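Local coordinates for coenzyme F420-dependent N(5),N(10)-methenyltetrahydromethanopterin reductase-related protein (Desulfurobacterium thermolithotrophum DSM 11699, PDB 6HUZ), which binds the iron-guanylylpyridinol cofactor and, as a bacterial paralog of [Fe]-hydrogenase, uses tetrahydrofolate derivatives as substrates, at residues 24-35 with 150-159; 1-9 with 78-89. One frame throughout, in Å; residues are numbered along the deposited sequence.

Both interactions belong to the N-terminal part of the chain, their centres about 17 Å apart. Along the chain their segments alternate: 1-9, 24-35, 78-89, then 150-159. Interaction 2 pairs strands 2-6 and 84-87 in the middle of the six-stranded parallel sheet; interaction 1 lies beyond it, joining the loops before helix 32-41 and strand 158-163. Gly-31 and Gly-32 pack on the ring of Phe-88, and Ser-33 gives its backbone N-H and its hydroxyl group to the carbonyl of Phe-8. The two contacts thus meet around one cofactor site, with the nucleotide and one pyridinol face at the strand ends of interaction 2 and an iron-bound carbonyl ligand at interaction 1.

Interaction 1: 24-35 with 150-159; sequences LGGEPPYGGSAM and IPGTPQHKHY. With FE9 (iron-guanylyl pyridinol cofactor), chain B.
Tyr-30 reaches along the turn formed by residues 150-153. Its CB rests on Ile-150 CG2 at 3.7 Å; CD1 then passes Pro-151 O, which lies at the ring edge in its plane, and CE1 meets Thr-153 CG2 at 3.6 Å, the two side chains crossing at about a right angle. Beyond the ring, Tyr-30 OH donates to Gly-25 O (2.7 Å), meeting it from above the carbonyl plane, so the phenol ties the start of its own loop to its end. With CG beside the backbone N (chi1 -67°), the ring swings toward the turn. The same Pro-151 O accepts from Gly-31 N at 2.9 Å, before helix 32-41. Thr-153 OG1 and N both donate to Ile-150 O within the type II turn. At the other end Gln-155, bent at chi2 (80°), turns its amide back on Leu-24: NE2 donates to Leu-24 O at 3.1 Å, with that oxygen in the amide plane. A water accepts from Glu-27 N and donates to Gly-152 O, while Met-35 CG packs on Pro-151 CG at 3.5 Å. Ile-150 CA and Pro-151 CD border O1F of the cofactor, and Ile-150 touches methenyltetrahydrofolate. Backbone carbonyls thus take most of the polar links, and the apolar groups of Ile-150 and Pro-151 are held against an iron-bound carbonyl ligand by a turn braced from within by Thr-153 and from outside by Gly-31 N.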
loop_
_atom_site.group_PDB
_atom_site.type_symbol
_atom_site.label_atom_id
_atom_site.label_comp_id
_atom_site.label_asym_id
_atom_site.label_seq_id
_atom_site.Cartn_x
_atom_site.Cartn_y
_atom_site.Cartn_z
ATOM N N LEU A 24 -8.717 -0.170 -26.966
ATOM C CA LEU A 24 -8.224 1.192 -26.779
ATOM C C LEU A 24 -8.419 2.111 -27.981
ATOM O O LEU A 24 -8.931 3.219 -27.806
ATOM C CB LEU A 24 -6.764 1.142 -26.363
ATOM C CG LEU A 24 -6.508 0.430 -25.022
ATOM C CD1 LEU A 24 -5.081 -0.052 -24.936
ATOM C CD2 LEU A 24 -6.834 1.340 -23.817
ATOM N N GLY A 25 -8.022 1.668 -29.176
ATOM C CA GLY A 25 -8.175 2.467 -30.391
ATOM C C GLY A 25 -6.968 2.485 -31.302
ATOM O O GLY A 25 -5.991 1.773 -31.062
ATOM N N GLY A 26 -7.042 3.307 -32.343
ATOM C CA GLY A 26 -5.969 3.454 -33.325
ATOM C C GLY A 26 -5.793 2.211 -34.178
ATOM O O GLY A 26 -6.659 1.341 -34.189
ATOM N N GLU A 27 -4.669 2.124 -34.908
ATOM C CA GLU A 27 -4.351 0.993 -35.787
ATOM C C GLU A 27 -2.920 0.597 -35.665
ATOM O O GLU A 27 -2.090 1.464 -35.389
ATOM C CB GLU A 27 -4.459 1.431 -37.249
ATOM C CG GLU A 27 -5.845 1.757 -37.697
ATOM C CD GLU A 27 -5.860 2.045 -39.178
ATOM O OE1 GLU A 27 -6.369 1.186 -39.931
ATOM O OE2 GLU A 27 -5.354 3.116 -39.587
ATOM N N PRO A 28 -2.572 -0.674 -35.981
ATOM C CA PRO A 28 -1.159 -1.057 -35.940
ATOM C C PRO A 28 -0.408 -0.216 -36.966
ATOM O O PRO A 28 -1.017 0.324 -37.901
ATOM C CB PRO A 28 -1.169 -2.563 -36.256
ATOM C CG PRO A 28 -2.452 -2.809 -36.918
ATOM C CD PRO A 28 -3.427 -1.805 -36.378
ATOM N N PRO A 29 0.910 -0.044 -36.802
ATOM C CA PRO A 29 1.779 -0.626 -35.773
ATOM C C PRO A 29 1.774 0.147 -34.455
ATOM O O PRO A 29 1.764 1.373 -34.439
ATOM C CB PRO A 29 3.143 -0.606 -36.450
ATOM C CG PRO A 29 3.108 0.681 -37.243
ATOM C CD PRO A 29 1.687 0.760 -37.770
ATOM N N TYR A 30 1.790 -0.595 -33.354
ATOM C CA TYR A 30 1.787 -0.051 -32.006
ATOM C C TYR A 30 3.157 -0.257 -31.375
ATOM O O TYR A 30 3.913 -1.123 -31.815
ATOM C CB TYR A 30 0.758 -0.818 -31.161
ATOM C CG TYR A 30 -0.680 -0.604 -31.586
ATOM C CD1 TYR A 30 -1.328 0.602 -31.336
ATOM C CD2 TYR A 30 -1.419 -1.634 -32.154
ATOM C CE1 TYR A 30 -2.668 0.783 -31.661
ATOM C CE2 TYR A 30 -2.752 -1.457 -32.513
ATOM C CZ TYR A 30 -3.380 -0.250 -32.251
ATOM O OH TYR A 30 -4.709 -0.080 -32.588
ATOM N N GLY A 31 3.451 0.525 -30.344
ATOM C CA GLY A 31 4.706 0.414 -29.611
ATOM C C GLY A 31 5.843 1.270 -30.125
ATOM O O GLY A 31 5.626 2.411 -30.512
ATOM N N GLY A 32 7.049 0.721 -30.105
ATOM C CA GLY A 32 8.260 1.415 -30.531
ATOM C C GLY A 32 8.152 1.988 -31.922
ATOM O O GLY A 32 8.615 3.098 -32.178
ATOM N N SER A 33 7.549 1.198 -32.830
ATOM C CA SER A 33 7.321 1.587 -34.215
ATOM C C SER A 33 6.512 2.882 -34.277
ATOM O O SER A 33 6.869 3.785 -35.036
ATOM C CB SER A 33 6.528 0.486 -34.923
ATOM O OG SER A 33 5.402 0.153 -34.124
ATOM N N ALA A 34 5.416 2.962 -33.505
ATOM C CA ALA A 34 4.551 4.157 -33.489
ATOM C C ALA A 34 5.330 5.377 -32.971
ATOM O O ALA A 34 5.185 6.469 -33.519
ATOM C CB ALA A 34 3.336 3.913 -32.578
ATOM N N MET A 35 6.130 5.175 -31.905
ATOM C CA MET A 35 6.958 6.204 -31.285
ATOM C C MET A 35 7.917 6.739 -32.347
ATOM O O MET A 35 8.055 7.943 -32.504
ATOM C CB MET A 35 7.767 5.625 -30.119
ATOM C CG MET A 35 6.931 5.372 -28.874
ATOM S SD MET A 35 7.911 4.670 -27.555
ATOM C CE MET A 35 9.042 5.962 -27.244
ATOM N N ILE A 150 -0.121 2.566 -24.731
ATOM C CA ILE A 150 0.449 1.862 -25.858
ATOM C C ILE A 150 0.606 2.892 -27.004
ATOM O O ILE A 150 -0.408 3.343 -27.562
ATOM C CB ILE A 150 -0.445 0.665 -26.295
ATOM C CG1 ILE A 150 -0.516 -0.381 -25.125
ATOM C CG2 ILE A 150 0.067 0.052 -27.613
ATOM C CD1 ILE A 150 -1.574 -1.514 -25.384
ATOM N N PRO A 151 1.839 3.272 -27.393
ATOM C CA PRO A 151 1.975 4.244 -28.496
ATOM C C PRO A 151 1.228 3.763 -29.732
ATOM O O PRO A 151 1.373 2.591 -30.132
ATOM C CB PRO A 151 3.482 4.301 -28.716
ATOM C CG PRO A 151 4.048 4.040 -27.325
ATOM C CD PRO A 151 3.169 2.885 -26.875
ATOM N N GLY A 152 0.414 4.662 -30.296
ATOM C CA GLY A 152 -0.415 4.386 -31.464
ATOM C C GLY A 152 -1.895 4.389 -31.137
ATOM O O GLY A 152 -2.743 4.392 -32.039
ATOM N N THR A 153 -2.216 4.382 -29.841
ATOM C CA THR A 153 -3.590 4.430 -29.364
ATOM C C THR A 153 -3.910 5.918 -29.046
ATOM O O THR A 153 -3.008 6.694 -28.720
ATOM C CB THR A 153 -3.749 3.562 -28.123
ATOM O OG1 THR A 153 -2.895 4.077 -27.099
ATOM C CG2 THR A 153 -3.418 2.087 -28.392
ATOM N N PRO A 154 -5.172 6.350 -29.131
ATOM C CA PRO A 154 -5.469 7.755 -28.796
ATOM C C PRO A 154 -5.129 8.115 -27.337
ATOM O O PRO A 154 -4.945 9.295 -27.045
ATOM C CB PRO A 154 -6.972 7.867 -29.038
ATOM C CG PRO A 154 -7.489 6.457 -28.981
ATOM C CD PRO A 154 -6.390 5.602 -29.502
ATOM N N GLN A 155 -5.052 7.119 -26.426
ATOM C CA GLN A 155 -4.746 7.363 -25.001
ATOM C C GLN A 155 -3.297 7.806 -24.829
ATOM O O GLN A 155 -2.982 8.471 -23.846
ATOM C CB GLN A 155 -4.956 6.074 -24.136
ATOM C CG GLN A 155 -6.413 5.645 -23.974
ATOM C CD GLN A 155 -6.982 4.890 -25.165
ATOM O OE1 GLN A 155 -6.282 4.526 -26.127
ATOM N NE2 GLN A 155 -8.280 4.630 -25.135
ATOM N N HIS A 156 -2.396 7.420 -25.756
ATOM C CA HIS A 156 -1.002 7.818 -25.599
ATOM C C HIS A 156 -0.854 9.317 -25.918
ATOM O O HIS A 156 -0.729 9.702 -27.086
ATOM C CB HIS A 156 -0.081 6.954 -26.470
ATOM C CG HIS A 156 1.341 7.397 -26.381
ATOM N ND1 HIS A 156 2.107 7.579 -27.512
ATOM C CD2 HIS A 156 2.070 7.740 -25.291
ATOM C CE1 HIS A 156 3.292 7.983 -27.085
ATOM N NE2 HIS A 156 3.308 8.120 -25.751
ATOM N N LYS A 157 -0.893 10.176 -24.870
ATOM C CA LYS A 157 -0.780 11.617 -25.072
ATOM C C LYS A 157 0.278 12.176 -24.183
ATOM O O LYS A 157 0.219 13.335 -23.838
ATOM C CB LYS A 157 -2.120 12.291 -24.761
ATOM C CG LYS A 157 -3.308 11.557 -25.374
ATOM C CD LYS A 157 -4.502 12.461 -25.650
ATOM C CE LYS A 157 -5.783 11.909 -25.078
ATOM N NZ LYS A 157 -6.945 12.235 -25.948
ATOM N N HIS A 158 1.257 11.372 -23.787
ATOM C CA HIS A 158 2.243 11.894 -22.833
ATOM C C HIS A 158 3.359 10.914 -22.699
ATOM O O HIS A 158 3.275 9.799 -23.206
ATOM C CB HIS A 158 1.529 11.919 -21.406
ATOM C CG HIS A 158 0.806 10.617 -21.172
ATOM N ND1 HIS A 158 -0.520 10.452 -21.547
ATOM C CD2 HIS A 158 1.285 9.429 -20.740
ATOM C CE1 HIS A 158 -0.813 9.185 -21.293
ATOM N NE2 HIS A 158 0.244 8.528 -20.815
ATOM N N TYR A 159 4.383 11.308 -21.960
ATOM C CA TYR A 159 5.509 10.443 -21.617
ATOM C C TYR A 159 5.883 10.740 -20.134
ATOM O O TYR A 159 5.781 11.892 -19.689
ATOM C CB TYR A 159 6.739 10.716 -22.466
ATOM C CG TYR A 159 6.674 10.165 -23.872
ATOM C CD1 TYR A 159 6.745 8.798 -24.108
ATOM C CD2 TYR A 159 6.551 11.013 -24.969
ATOM C CE1 TYR A 159 6.697 8.286 -25.396
ATOM C CE2 TYR A 159 6.507 10.511 -26.267
ATOM C CZ TYR A 159 6.576 9.144 -26.474
ATOM O OH TYR A 159 6.513 8.617 -27.734
HETATM O O2 FE9 B . 3.314 -3.819 -23.439
HETATM FE FE FE9 B . 4.385 -0.939 -22.461
HETATM C C1F FE9 B . 3.549 -0.399 -23.999
HETATM O O1F FE9 B . 3.035 -0.061 -24.950
HETATM C C2F FE9 B . 3.740 0.568 -21.633
HETATM O O2F FE9 B . 3.365 1.515 -21.145
HETATM C C8 FE9 B . 6.057 -0.118 -22.862
HETATM O O18 FE9 B . 6.278 1.062 -22.655
HETATM C C7 FE9 B . 7.154 -0.990 -23.448
HETATM C C6 FE9 B . 6.496 -2.295 -23.796
HETATM N N1 FE9 B . 5.154 -2.462 -23.417
HETATM C C5 FE9 B . 7.242 -3.332 -24.528
HETATM C C5M FE9 B . 8.687 -3.108 -24.868
HETATM C C4 FE9 B . 6.547 -4.586 -24.860
HETATM C C3 FE9 B . 5.126 -4.761 -24.449
HETATM C C3M FE9 B . 4.344 -6.008 -24.771
HETATM C C2 FE9 B . 4.446 -3.628 -23.716
HETATM O O3P FE9 B . 7.283 -5.560 -25.463
HETATM P P1 FE9 B . 7.210 -5.890 -27.042
HETATM O O1P FE9 B . 5.968 -5.367 -27.590
HETATM O O2P FE9 B . 7.141 -7.501 -27.176
HETATM O "O5'" FE9 B . 8.503 -5.223 -27.690
HETATM C "C5'" FE9 B . 9.812 -5.734 -27.488
HETATM C "C4'" FE9 B . 10.532 -5.604 -28.825
HETATM O "O4'" FE9 B . 11.906 -5.931 -28.659
HETATM C "C1'" FE9 B . 12.352 -6.549 -29.860
HETATM C "C2'" FE9 B . 11.186 -7.427 -30.260
HETATM O "O2'" FE9 B . 11.195 -7.823 -31.639
HETATM C "C3'" FE9 B . 9.992 -6.554 -29.893
HETATM O "O3'" FE9 B . 9.502 -5.792 -30.997
HETATM N N9A FE9 B . 13.639 -7.229 -29.621
HETATM C C4A FE9 B . 14.783 -6.612 -29.802
HETATM N N3A FE9 B . 15.106 -5.384 -30.270
HETATM C C2A FE9 B . 16.409 -5.060 -30.401
HETATM N N2A FE9 B . 16.687 -3.810 -30.833
HETATM N N1A FE9 B . 17.422 -5.899 -30.109
HETATM C C6A FE9 B . 17.215 -7.161 -29.694
HETATM O O6A FE9 B . 18.159 -7.916 -29.411
HETATM C C5A FE9 B . 15.831 -7.594 -29.491
HETATM N N7A FE9 B . 15.211 -8.713 -29.086
HETATM C C8A FE9 B . 13.876 -8.475 -29.168
HETATM O O HOH W 1 -3.188 4.368 -34.722
HETATM O O HOH W 2 2.948 -2.282 -21.374
#

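Interaction 2: 1-9 with 78-89; sequences MRVTVYGFG and AAKEAEVAILFT. With FE9 (iron-guanylyl pyridinol cofactor), chain B.
Thr-4 and Tyr-6 grip strand 84-87 through their backbones: Thr-4 N donates to Val-84 O, Ile-86 N to Thr-4 O (2.9 Å), and Tyr-6 N to Ile-86 O (2.7 Å), in parallel register. Phe-88 N bonds to Tyr-6 O at a more bent 131°. On the face shared by Thr-4 and Tyr-6, Thr-4 OG1 donates to Ala-78 O (2.7 Å), tying the strand to the end of helix 75-79. The Tyr-6 ring lies beside Leu-87, whose CD2 is 3.9 Å from Tyr-6 CB, while Thr-4 CG2 sits over the rim of one ring face; Tyr-6 OH bonds to Asp-75 O. At the strand start, Glu-83 OE1 accepts from Arg-2 N, and its OE2 forms a salt bridge with Lys-179. Glu-81 OE2 lies over the guanidinium face, 3.5 Å from Arg-2 NH2, a salt bridge of charge alone, though the Glu-81 side chain is poorly ordered. Phe-88 CG stands anti to the backbone N (chi1 -160°), turning one ring face to the pyridinol, with C5M over its rim and Phe-88 CE1 3.6 Å from C5 of the cofactor; Gly-9 N donates to the ribose O3' at 2.8 Å. This glycine-rich turn after the first strand fits a Rossmann-like nucleotide site. Strand 45-49 flanks 2-6 and strand 112-115 flanks 84-87; helix 174-186 packs on Val-3 and Val-84, helix 95-103 on Tyr-6 and Leu-87.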
loop_
_atom_site.group_PDB
_atom_site.type_symbol
_atom_site.label_atom_id
_atom_site.label_comp_id
_atom_site.label_asym_id
_atom_site.label_seq_id
_atom_site.Cartn_x
_atom_site.Cartn_y
_atom_site.Cartn_z
ATOM N N MET A 1 17.011 16.081 -33.842
ATOM C CA MET A 1 18.009 15.314 -33.101
ATOM C C MET A 1 18.037 13.855 -33.604
ATOM O O MET A 1 17.107 13.422 -34.289
ATOM C CB MET A 1 17.752 15.431 -31.570
ATOM C CG MET A 1 16.848 14.340 -30.971
ATOM S SD MET A 1 16.561 14.530 -29.166
ATOM C CE MET A 1 15.713 16.108 -29.094
ATOM N N ARG A 2 19.121 13.120 -33.307
ATOM C CA ARG A 2 19.255 11.732 -33.750
ATOM C C ARG A 2 18.711 10.819 -32.632
ATOM O O ARG A 2 19.271 10.791 -31.535
ATOM C CB ARG A 2 20.720 11.385 -34.067
ATOM C CG ARG A 2 21.299 12.086 -35.333
ATOM C CD ARG A 2 21.784 11.129 -36.403
ATOM N NE ARG A 2 21.449 11.625 -37.742
ATOM C CZ ARG A 2 20.815 10.935 -38.690
ATOM N NH1 ARG A 2 20.561 11.493 -39.868
ATOM N NH2 ARG A 2 20.426 9.682 -38.467
ATOM N N VAL A 3 17.624 10.092 -32.905
ATOM C CA VAL A 3 16.997 9.195 -31.913
ATOM C C VAL A 3 16.956 7.776 -32.476
ATOM O O VAL A 3 16.582 7.593 -33.635
ATOM C CB VAL A 3 15.533 9.628 -31.642
ATOM C CG1 VAL A 3 14.903 8.828 -30.505
ATOM C CG2 VAL A 3 15.421 11.117 -31.391
ATOM N N THR A 4 17.302 6.791 -31.663
ATOM C CA THR A 4 17.229 5.389 -32.045
ATOM C C THR A 4 16.245 4.733 -31.082
ATOM O O THR A 4 16.404 4.820 -29.856
ATOM C CB THR A 4 18.573 4.656 -31.971
ATOM O OG1 THR A 4 19.478 5.254 -32.899
ATOM C CG2 THR A 4 18.439 3.164 -32.297
ATOM N N VAL A 5 15.229 4.078 -31.634
ATOM C CA VAL A 5 14.235 3.350 -30.852
ATOM C C VAL A 5 14.645 1.921 -31.031
ATOM O O VAL A 5 14.860 1.480 -32.164
ATOM C CB VAL A 5 12.796 3.599 -31.346
ATOM C CG1 VAL A 5 11.818 2.637 -30.667
ATOM C CG2 VAL A 5 12.392 5.062 -31.094
ATOM N N TYR A 6 14.782 1.202 -29.941
ATOM C CA TYR A 6 15.181 -0.198 -29.988
ATOM C C TYR A 6 13.951 -1.033 -29.732
ATOM O O TYR A 6 13.425 -0.956 -28.645
ATOM C CB TYR A 6 16.259 -0.458 -28.930
ATOM C CG TYR A 6 17.620 0.027 -29.384
ATOM C CD1 TYR A 6 18.434 -0.769 -30.176
ATOM C CD2 TYR A 6 18.084 1.289 -29.037
ATOM C CE1 TYR A 6 19.663 -0.308 -30.643
ATOM C CE2 TYR A 6 19.317 1.759 -29.495
ATOM C CZ TYR A 6 20.120 0.940 -30.265
ATOM O OH TYR A 6 21.340 1.399 -30.719
ATOM N N GLY A 7 13.489 -1.792 -30.725
ATOM C CA GLY A 7 12.304 -2.636 -30.595
ATOM C C GLY A 7 11.117 -2.141 -31.399
ATOM O O GLY A 7 10.697 -1.004 -31.244
ATOM N N PHE A 8 10.568 -2.981 -32.285
ATOM C CA PHE A 8 9.428 -2.558 -33.113
ATOM C C PHE A 8 8.125 -2.506 -32.315
ATOM O O PHE A 8 7.309 -1.607 -32.530
ATOM C CB PHE A 8 9.240 -3.531 -34.299
ATOM C CG PHE A 8 8.313 -3.027 -35.385
ATOM C CD1 PHE A 8 8.794 -2.232 -36.422
ATOM C CD2 PHE A 8 6.962 -3.342 -35.368
ATOM C CE1 PHE A 8 7.946 -1.785 -37.438
ATOM C CE2 PHE A 8 6.112 -2.881 -36.373
ATOM C CZ PHE A 8 6.612 -2.112 -37.410
ATOM N N GLY A 9 7.943 -3.501 -31.460
ATOM C CA GLY A 9 6.761 -3.709 -30.630
ATOM C C GLY A 9 6.170 -5.011 -31.146
ATOM O O GLY A 9 6.283 -5.280 -32.341
ATOM N N ALA A 78 23.177 1.096 -35.138
ATOM C CA ALA A 78 22.077 2.000 -34.831
ATOM C C ALA A 78 22.430 2.974 -33.699
ATOM O O ALA A 78 21.826 4.039 -33.610
ATOM C CB ALA A 78 20.846 1.194 -34.434
ATOM N N ALA A 79 23.399 2.619 -32.843
ATOM C CA ALA A 79 23.804 3.470 -31.713
ATOM C C ALA A 79 24.780 4.594 -32.088
ATOM O O ALA A 79 24.772 5.637 -31.447
ATOM C CB ALA A 79 24.440 2.607 -30.637
ATOM N N LYS A 80 25.606 4.370 -33.102
ATOM C CA LYS A 80 26.659 5.272 -33.591
ATOM C C LYS A 80 26.357 6.775 -33.581
ATOM O O LYS A 80 27.225 7.543 -33.135
ATOM C CB LYS A 80 27.140 4.857 -34.982
ATOM C CG LYS A 80 27.619 3.402 -35.084
ATOM C CD LYS A 80 29.097 3.220 -34.785
ATOM C CE LYS A 80 29.498 1.774 -34.941
ATOM N NZ LYS A 80 30.822 1.609 -35.599
ATOM N N GLU A 81 25.191 7.237 -34.061
ATOM C CA GLU A 81 24.949 8.702 -34.007
ATOM C C GLU A 81 23.788 9.052 -33.042
ATOM O O GLU A 81 23.324 10.188 -33.016
ATOM C CB GLU A 81 24.651 9.306 -35.390
ATOM C CG GLU A 81 25.393 8.680 -36.548
ATOM C CD GLU A 81 24.804 9.108 -37.874
ATOM O OE1 GLU A 81 25.369 10.031 -38.501
ATOM O OE2 GLU A 81 23.771 8.526 -38.281
ATOM N N ALA A 82 23.328 8.080 -32.264
ATOM C CA ALA A 82 22.212 8.256 -31.364
ATOM C C ALA A 82 22.446 9.192 -30.156
ATOM O O ALA A 82 23.304 8.917 -29.318
ATOM C CB ALA A 82 21.748 6.889 -30.885
ATOM N N GLU A 83 21.668 10.290 -30.071
ATOM C CA GLU A 83 21.740 11.229 -28.939
ATOM C C GLU A 83 20.790 10.711 -27.859
ATOM O O GLU A 83 20.973 10.981 -26.670
ATOM C CB GLU A 83 21.244 12.617 -29.327
ATOM C CG GLU A 83 22.165 13.411 -30.211
ATOM C CD GLU A 83 21.423 14.655 -30.628
ATOM O OE1 GLU A 83 21.084 14.773 -31.826
ATOM O OE2 GLU A 83 21.149 15.497 -29.743
ATOM N N VAL A 84 19.735 10.010 -28.291
ATOM C CA VAL A 84 18.733 9.415 -27.403
ATOM C C VAL A 84 18.555 7.956 -27.885
ATOM O O VAL A 84 18.320 7.725 -29.069
ATOM C CB VAL A 84 17.372 10.146 -27.435
ATOM C CG1 VAL A 84 16.327 9.361 -26.630
ATOM C CG2 VAL A 84 17.490 11.571 -26.907
ATOM N N ALA A 85 18.662 6.999 -26.972
ATOM C CA ALA A 85 18.479 5.584 -27.269
ATOM C C ALA A 85 17.303 5.148 -26.394
ATOM O O ALA A 85 17.399 5.217 -25.169
ATOM C CB ALA A 85 19.739 4.792 -26.929
ATOM N N ILE A 86 16.175 4.767 -27.014
ATOM C CA ILE A 86 14.983 4.360 -26.290
ATOM C C ILE A 86 14.835 2.846 -26.347
ATOM O O ILE A 86 14.753 2.285 -27.439
ATOM C CB ILE A 86 13.708 5.064 -26.791
ATOM C CG1 ILE A 86 13.838 6.593 -26.598
ATOM C CG2 ILE A 86 12.496 4.525 -25.968
ATOM C CD1 ILE A 86 12.885 7.415 -27.395
ATOM N N LEU A 87 14.770 2.195 -25.172
ATOM C CA LEU A 87 14.659 0.747 -25.119
ATOM C C LEU A 87 13.230 0.234 -25.018
ATOM O O LEU A 87 12.723 0.069 -23.905
ATOM C CB LEU A 87 15.522 0.217 -23.967
ATOM C CG LEU A 87 17.011 0.577 -24.052
ATOM C CD1 LEU A 87 17.745 0.144 -22.807
ATOM C CD2 LEU A 87 17.678 -0.067 -25.284
ATOM N N PHE A 88 12.585 -0.027 -26.182
ATOM C CA PHE A 88 11.221 -0.590 -26.254
ATOM C C PHE A 88 11.538 -2.102 -26.406
ATOM O O PHE A 88 11.180 -2.724 -27.394
ATOM C CB PHE A 88 10.471 -0.034 -27.501
ATOM C CG PHE A 88 8.973 -0.164 -27.376
ATOM C CD1 PHE A 88 8.322 -1.320 -27.795
ATOM C CD2 PHE A 88 8.217 0.850 -26.790
ATOM C CE1 PHE A 88 6.949 -1.473 -27.603
ATOM C CE2 PHE A 88 6.837 0.701 -26.614
ATOM C CZ PHE A 88 6.218 -0.469 -26.997
ATOM N N THR A 89 12.269 -2.657 -25.431
ATOM C CA THR A 89 12.776 -4.030 -25.478
ATOM C C THR A 89 11.974 -5.026 -24.621
ATOM O O THR A 89 11.189 -4.636 -23.769
ATOM C CB THR A 89 14.260 -3.936 -25.126
ATOM O OG1 THR A 89 14.397 -3.187 -23.926
ATOM C CG2 THR A 89 15.055 -3.201 -26.212
HETATM O O2 FE9 B . 3.314 -3.819 -23.439
HETATM FE FE FE9 B . 4.385 -0.939 -22.461
HETATM C C1F FE9 B . 3.549 -0.399 -23.999
HETATM O O1F FE9 B . 3.035 -0.061 -24.950
HETATM C C2F FE9 B . 3.740 0.568 -21.633
HETATM O O2F FE9 B . 3.365 1.515 -21.145
HETATM C C8 FE9 B . 6.057 -0.118 -22.862
HETATM O O18 FE9 B . 6.278 1.062 -22.655
HETATM C C7 FE9 B . 7.154 -0.990 -23.448
HETATM C C6 FE9 B . 6.496 -2.295 -23.796
HETATM N N1 FE9 B . 5.154 -2.462 -23.417
HETATM C C5 FE9 B . 7.242 -3.332 -24.528
HETATM C C5M FE9 B . 8.687 -3.108 -24.868
HETATM C C4 FE9 B . 6.547 -4.586 -24.860
HETATM C C3 FE9 B . 5.126 -4.761 -24.449
HETATM C C3M FE9 B . 4.344 -6.008 -24.771
HETATM C C2 FE9 B . 4.446 -3.628 -23.716
HETATM O O3P FE9 B . 7.283 -5.560 -25.463
HETATM P P1 FE9 B . 7.210 -5.890 -27.042
HETATM O O1P FE9 B . 5.968 -5.367 -27.590
HETATM O O2P FE9 B . 7.141 -7.501 -27.176
HETATM O "O5'" FE9 B . 8.503 -5.223 -27.690
HETATM C "C5'" FE9 B . 9.812 -5.734 -27.488
HETATM C "C4'" FE9 B . 10.532 -5.604 -28.825
HETATM O "O4'" FE9 B . 11.906 -5.931 -28.659
HETATM C "C1'" FE9 B . 12.352 -6.549 -29.860
HETATM C "C2'" FE9 B . 11.186 -7.427 -30.260
HETATM O "O2'" FE9 B . 11.195 -7.823 -31.639
HETATM C "C3'" FE9 B . 9.992 -6.554 -29.893
HETATM O "O3'" FE9 B . 9.502 -5.792 -30.997
HETATM N N9A FE9 B . 13.639 -7.229 -29.621
HETATM C C4A FE9 B . 14.783 -6.612 -29.802
HETATM N N3A FE9 B . 15.106 -5.384 -30.270
HETATM C C2A FE9 B . 16.409 -5.060 -30.401
HETATM N N2A FE9 B . 16.687 -3.810 -30.833
HETATM N N1A FE9 B . 17.422 -5.899 -30.109
HETATM C C6A FE9 B . 17.215 -7.161 -29.694
HETATM O O6A FE9 B . 18.159 -7.916 -29.411
HETATM C C5A FE9 B . 15.831 -7.594 -29.491
HETATM N N7A FE9 B . 15.211 -8.713 -29.086
HETATM C C8A FE9 B . 13.876 -8.475 -29.168
HETATM O O HOH W 2 2.948 -2.282 -21.374
#